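Local coordinates for protein dihydroorotate dehydrogenase (Schistosoma mansoni, PDB 6UY4) that probably catalyses the quinone-dependent oxidation of (S)-dihydroorotate to orotate, the redox step of de novo pyrimidine synthesis, using a bound flavin mononucleotide, at residues Phe143-Asp146 with Ala150-Glu153. Numbering follows the deposited sequence.
Sequences FNSD and AVYE
Asp146 and Ala150 meet where a loop enters its helix, a small worked example of how side-chain contact packs a loop against the helix that follows it. Both residues direct their CB atoms toward the other segment, and the methyl of Ala150 lies 3.8 Å from CB of Asp146. The same methyl also touches the backbone, with Ala150 CB 3.4 Å from the carbonyl oxygen of Asp146. Val151 adds a looser contact with one branch: its CG2 is 4.4 Å from Asp146 CB, an apolar approach, and also 4.4 Å from the hydroxyl oxygen OG of Ser145. With CG1 anti to the backbone N (chi1 -178°), CG2 is the branch turned back toward the loop.

No hydrogen bond links residues 143-146 to 150-153. In the dihydroorotate dehydrogenase barrel, helix 147-153 belongs to the beta-alpha-beta crossover from strand 109-115 to its parallel neighbour 165-170, and Val151 packs on Val112 and Val115 of the first strand. The side chain of Ser145 is about 8 Å from the flavin mononucleotide and about 6 Å from the side chains of Lys94 and Thr114, which bind it.

The charge at the contact is the Asp146 carboxylate. CG sits beside the backbone N, anti to the carbonyl carbon (chi1 -68°), holding the carboxylate off the Ala150 methyl. OD2 makes long, weak ion pairs with Lys97 and Arg154 and is hydrogen-bonded to a residue flanking the segments.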
ATOM      1  N   PHE A 143      10.867  -5.855  -2.572  1.00 79.35           N
ATOM      2  CA  PHE A 143      10.591  -5.231  -3.868  1.00 77.91           C
ATOM      3  C   PHE A 143      10.924  -6.186  -5.020  1.00 76.65           C
ATOM      4  O   PHE A 143      11.921  -6.037  -5.731  1.00 81.84           O
ATOM      5  CB  PHE A 143      11.355  -3.909  -4.018  1.00 75.97           C
ATOM      6  CG  PHE A 143      10.887  -2.822  -3.088  1.00 83.75           C
ATOM      7  CD1 PHE A 143      11.641  -1.671  -2.918  1.00 82.66           C
ATOM      8  CD2 PHE A 143       9.697  -2.945  -2.389  1.00 84.88           C
ATOM      9  CE1 PHE A 143      11.219  -0.668  -2.069  1.00 82.95           C
ATOM     10  CE2 PHE A 143       9.270  -1.946  -1.535  1.00 73.99           C
ATOM     11  CZ  PHE A 143      10.033  -0.806  -1.376  1.00 89.30           C
ATOM     12  N   ASN A 144      10.053  -7.176  -5.187  1.00 77.99           N
ATOM     13  CA  ASN A 144      10.124  -8.086  -6.326  1.00 80.32           C
ATOM     14  C   ASN A 144       9.199  -7.551  -7.415  1.00 78.98           C
ATOM     15  O   ASN A 144       7.972  -7.609  -7.284  1.00 81.39           O
ATOM     16  CB  ASN A 144       9.753  -9.511  -5.918  1.00 75.15           C
ATOM     17  CG  ASN A 144       8.450  -9.581  -5.143  1.00 76.11           C
ATOM     18  OD1 ASN A 144       8.174  -8.737  -4.292  1.00 81.82           O
ATOM     19  ND2 ASN A 144       7.640 -10.591  -5.440  1.00 79.80           N
ATOM     20  N   SER A 145       9.787  -7.016  -8.483  1.00 72.01           N
ATOM     21  CA  SER A 145       9.021  -6.359  -9.530  1.00 73.59           C
ATOM     22  C   SER A 145       9.519  -6.817 -10.892  1.00 71.52           C
ATOM     23  O   SER A 145      10.637  -7.317 -11.035  1.00 69.12           O
ATOM     24  CB  SER A 145       9.113  -4.831  -9.417  1.00 71.43           C
ATOM     25  OG  SER A 145       8.234  -4.197 -10.329  1.00 79.28           O
ATOM     26  N   ASP A 146       8.666  -6.636 -11.899  1.00 71.80           N
ATOM     27  CA  ASP A 146       8.987  -6.989 -13.275  1.00 72.06           C
ATOM     28  C   ASP A 146       9.655  -5.855 -14.043  1.00 72.75           C
ATOM     29  O   ASP A 146       9.919  -6.010 -15.240  1.00 71.02           O
ATOM     30  CB  ASP A 146       7.718  -7.429 -14.015  1.00 75.14           C
ATOM     31  CG  ASP A 146       7.169  -8.744 -13.500  1.00 78.46           C
ATOM     32  OD1 ASP A 146       7.778  -9.322 -12.575  1.00 80.86           O
ATOM     33  OD2 ASP A 146       6.129  -9.199 -14.023  1.00 75.91           O
ATOM     34  N   ALA A 150       7.840  -3.699 -18.237  1.00 78.97           N
ATOM     35  CA  ALA A 150       6.840  -4.764 -18.211  1.00 69.75           C
ATOM     36  C   ALA A 150       5.541  -4.289 -17.572  1.00 69.33           C
ATOM     37  O   ALA A 150       4.449  -4.609 -18.056  1.00 73.48           O
ATOM     38  CB  ALA A 150       7.390  -5.983 -17.472  1.00 64.35           C
ATOM     39  N   VAL A 151       5.637  -3.520 -16.485  1.00 69.50           N
ATOM     40  CA  VAL A 151       4.433  -3.031 -15.821  1.00 67.28           C
ATOM     41  C   VAL A 151       3.791  -1.904 -16.623  1.00 66.10           C
ATOM     42  O   VAL A 151       2.561  -1.777 -16.651  1.00 67.44           O
ATOM     43  CB  VAL A 151       4.763  -2.589 -14.383  1.00 68.54           C
ATOM     44  CG1 VAL A 151       3.507  -2.122 -13.661  1.00 60.75           C
ATOM     45  CG2 VAL A 151       5.421  -3.727 -13.619  1.00 69.05           C
ATOM     46  N   TYR A 152       4.600  -1.078 -17.291  1.00 69.24           N
ATOM     47  CA  TYR A 152       4.048   0.012 -18.089  1.00 65.43           C
ATOM     48  C   TYR A 152       3.261  -0.505 -19.286  1.00 68.49           C
ATOM     49  O   TYR A 152       2.277   0.121 -19.696  1.00 70.32           O
ATOM     50  CB  TYR A 152       5.168   0.946 -18.552  1.00 66.03           C
ATOM     51  CG  TYR A 152       4.717   2.018 -19.518  1.00 69.12           C
ATOM     52  CD1 TYR A 152       4.077   3.164 -19.064  1.00 73.86           C
ATOM     53  CD2 TYR A 152       4.938   1.888 -20.882  1.00 66.61           C
ATOM     54  CE1 TYR A 152       3.664   4.147 -19.944  1.00 70.66           C
ATOM     55  CE2 TYR A 152       4.530   2.865 -21.768  1.00 65.43           C
ATOM     56  CZ  TYR A 152       3.894   3.992 -21.294  1.00 65.06           C
ATOM     57  OH  TYR A 152       3.486   4.969 -22.173  1.00 70.35           O
ATOM     58  N   GLU A 153       3.674  -1.638 -19.861  1.00 72.54           N
ATOM     59  CA  GLU A 153       2.930  -2.218 -20.973  1.00 68.81           C
ATOM     60  C   GLU A 153       1.540  -2.677 -20.555  1.00 72.76           C
ATOM     61  O   GLU A 153       0.654  -2.790 -21.408  1.00 80.77           O
ATOM     62  CB  GLU A 153       3.708  -3.390 -21.576  1.00 71.57           C
ATOM     63  CG  GLU A 153       4.898  -2.971 -22.422  1.00 84.72           C
ATOM     64  CD  GLU A 153       4.484  -2.194 -23.658  1.00 90.50           C
ATOM     65  OE1 GLU A 153       3.432  -2.525 -24.246  1.00 85.99           O
ATOM     66  OE2 GLU A 153       5.206  -1.247 -24.037  1.00 89.01           O
TER